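Phosphonopyruvate hydrolase (PDB 2HJP) hydrolyses phosphonopyruvate to pyruvate and phosphate, cleaving the phosphorus–carbon bond with the help of a divalent metal ion such as magnesium. Local coordinates at the interface of chains A and B. Numbering follows the deposited sequence. Chains: chain A/B, Phosphonopyruvate hydrolase.

The interface of chains A and B. Residues chain A 44, 47-48, 52, 54; chain B 272-273, 276.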
ATOM      1  N   PHE A  44      -7.581 -13.788 -11.388  1.00 17.68           N
ATOM      2  CA  PHE A  44      -8.054 -13.400 -12.697  1.00 15.39           C
ATOM      3  C   PHE A  44      -9.003 -12.193 -12.519  1.00 16.18           C
ATOM      4  O   PHE A  44      -8.903 -11.151 -13.234  1.00 16.88           O
ATOM      5  CB  PHE A  44      -8.837 -14.584 -13.340  1.00 15.14           C
ATOM      6  CG  PHE A  44      -9.452 -14.217 -14.680  1.00 16.41           C
ATOM      7  CD1 PHE A  44      -8.671 -14.217 -15.826  1.00 17.42           C
ATOM      8  CD2 PHE A  44     -10.772 -13.789 -14.757  1.00 15.42           C
ATOM      9  CE1 PHE A  44      -9.222 -13.777 -17.066  1.00 17.15           C
ATOM     10  CE2 PHE A  44     -11.314 -13.365 -15.951  1.00 17.28           C
ATOM     11  CZ  PHE A  44     -10.512 -13.362 -17.126  1.00 16.50           C
ATOM     12  N   SER A  47      -6.984  -9.024 -11.292  1.00 12.55           N
ATOM     13  CA  SER A  47      -6.193  -8.425 -12.373  1.00 13.42           C
ATOM     14  C   SER A  47      -7.149  -7.859 -13.446  1.00 13.28           C
ATOM     15  O   SER A  47      -6.891  -6.826 -14.028  1.00 14.33           O
ATOM     16  CB  SER A  47      -5.189  -9.461 -12.989  1.00 14.86           C
ATOM     17  OG  SER A  47      -5.979 -10.516 -13.499  1.00 17.87           O
ATOM     18  N   ALA A  48      -8.256  -8.535 -13.729  1.00 14.76           N
ATOM     19  CA  ALA A  48      -9.173  -8.009 -14.751  1.00 13.17           C
ATOM     20  C   ALA A  48      -9.706  -6.648 -14.284  1.00 13.80           C
ATOM     21  O   ALA A  48      -9.836  -5.697 -15.086  1.00 13.22           O
ATOM     22  CB  ALA A  48     -10.341  -9.004 -15.003  1.00 11.33           C
ATOM     23  N   VAL A  52      -5.338  -5.465 -16.374  1.00 18.07           N
ATOM     24  CA  VAL A  52      -4.007  -6.024 -16.685  1.00 17.88           C
ATOM     25  C   VAL A  52      -4.191  -7.544 -16.826  1.00 17.22           C
ATOM     26  O   VAL A  52      -5.144  -8.118 -16.252  1.00 15.58           O
ATOM     27  CB  VAL A  52      -2.907  -5.679 -15.626  1.00 18.99           C
ATOM     28  CG1 VAL A  52      -2.695  -4.181 -15.601  1.00 18.61           C
ATOM     29  CG2 VAL A  52      -3.217  -6.318 -14.245  1.00 20.24           C
ATOM     30  N   ASP A  54      -3.840 -11.622 -16.475  1.00 19.49           N
ATOM     31  CA  ASP A  54      -3.671 -12.554 -15.353  1.00 21.16           C
ATOM     32  C   ASP A  54      -2.370 -13.362 -15.692  1.00 23.69           C
ATOM     33  O   ASP A  54      -2.456 -14.528 -16.036  1.00 25.45           O
ATOM     34  CB  ASP A  54      -4.911 -13.474 -15.284  1.00 19.90           C
ATOM     35  CG  ASP A  54      -4.859 -14.470 -14.114  1.00 21.60           C
ATOM     36  OD1 ASP A  54      -5.523 -15.546 -14.204  1.00 22.22           O
ATOM     37  OD2 ASP A  54      -4.155 -14.171 -13.122  1.00 20.45           O
TER
ATOM     38  N   ILE B 272     -13.298 -10.388 -21.458  1.00 18.50           N
ATOM     39  CA  ILE B 272     -12.560  -9.786 -20.327  1.00 17.44           C
ATOM     40  C   ILE B 272     -11.047  -9.828 -20.636  1.00 18.04           C
ATOM     41  O   ILE B 272     -10.292  -8.846 -20.360  1.00 17.13           O
ATOM     42  CB  ILE B 272     -12.830 -10.582 -19.029  1.00 21.17           C
ATOM     43  CG1 ILE B 272     -14.338 -10.703 -18.826  1.00 18.64           C
ATOM     44  CG2 ILE B 272     -12.144  -9.872 -17.828  1.00 17.47           C
ATOM     45  CD1 ILE B 272     -14.762 -11.710 -17.761  1.00 33.31           C
ATOM     46  N   ILE B 273     -10.570 -10.944 -21.186  1.00 15.96           N
ATOM     47  CA  ILE B 273      -9.148 -11.002 -21.481  1.00 18.60           C
ATOM     48  C   ILE B 273      -8.715  -9.864 -22.456  1.00 17.76           C
ATOM     49  O   ILE B 273      -7.594  -9.329 -22.365  1.00 17.51           O
ATOM     50  CB  ILE B 273      -8.775 -12.432 -22.047  1.00 19.39           C
ATOM     51  CG1 ILE B 273      -8.845 -13.436 -20.872  1.00 19.75           C
ATOM     52  CG2 ILE B 273      -7.321 -12.478 -22.572  1.00 19.86           C
ATOM     53  CD1 ILE B 273      -8.922 -14.906 -21.285  1.00 23.27           C
ATOM     54  N   GLN B 276      -8.420  -6.670 -20.658  1.00 21.40           N
ATOM     55  CA  GLN B 276      -7.210  -6.684 -19.856  1.00 21.46           C
ATOM     56  C   GLN B 276      -5.933  -6.297 -20.621  1.00 21.06           C
ATOM     57  O   GLN B 276      -4.873  -6.212 -20.037  1.00 20.49           O
ATOM     58  CB  GLN B 276      -7.019  -8.092 -19.268  1.00 21.20           C
ATOM     59  CG  GLN B 276      -7.869  -8.398 -18.016  1.00 17.65           C
ATOM     60  CD  GLN B 276      -7.729  -9.892 -17.657  1.00 21.36           C
ATOM     61  OE1 GLN B 276      -7.982 -10.782 -18.511  1.00 21.40           O
ATOM     62  NE2 GLN B 276      -7.299 -10.178 -16.424  1.00 18.13           N
TER
HETATM   63  O   HOH W   1      -5.907 -12.184 -18.606  1.00 21.17           O
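B:Gln276 reaches onto chain A with its amide directed between A:Phe44, A:Ala48 and A:Val52. Its CG and CD pack on A:Ala48 CA and against the backbone oxygen O of A:Val52, CG 3.5 Å from A:Ala48 CA. The amide nitrogen NE2 comes 3.0 Å from the backbone oxygen O of A:Val52, but its N-H points away, making this a polar contact without a hydrogen bond. NE2 also approaches A:Ser47 OG at 3.2 Å. The amide oxygen OE1 stands above the rim of the A:Phe44 ring, near CE1, with the amide plane turned 77° from the ring. A water joins OE1 to the backbone N of A:Asp54, lying 3.0 Å from that nitrogen on a nearly straight N-H line (170°).

Two isoleucines complete the contact from the preceding helical turn. B:Ile273 brings CG1 to the ring edge of A:Phe44, in its plane and 3.8 Å from CE1. B:Ile272 turns its CG2 methyl toward A:Ala48 CB, a tight contact at 3.5 Å, while the same methyl reaches A:Phe44 CZ. The phenyl group extends toward them because its CG stands anti to the backbone N (chi1 176°). Within the same helix, A:Ser47 OG is hydrogen-bonded to the carbonyl oxygen O of A:Phe44 at 3.0 Å, from above the carbonyl plane, which holds the hydroxyl near the glutamine amide.

An alanine in place of B:Gln276 would probably leave the bridging water without its partner in chain B and open a gap over the rim of the phenyl ring and beside A:Ala48.

A:Phe44 belongs to the substrate-binding segment and A:Asp54 is the probable nucleophile, so the partner chain packs close to the active site across a dimer interface of an enzyme that also forms tetramers. Helix 43-49 follows strand 38-41 of the alpha/beta barrel, and B:Gln276 lies at the turn between C-terminal helices 269-275 and 278-288, which reach across to the neighbouring subunit, with a twin contact about the two-fold axis.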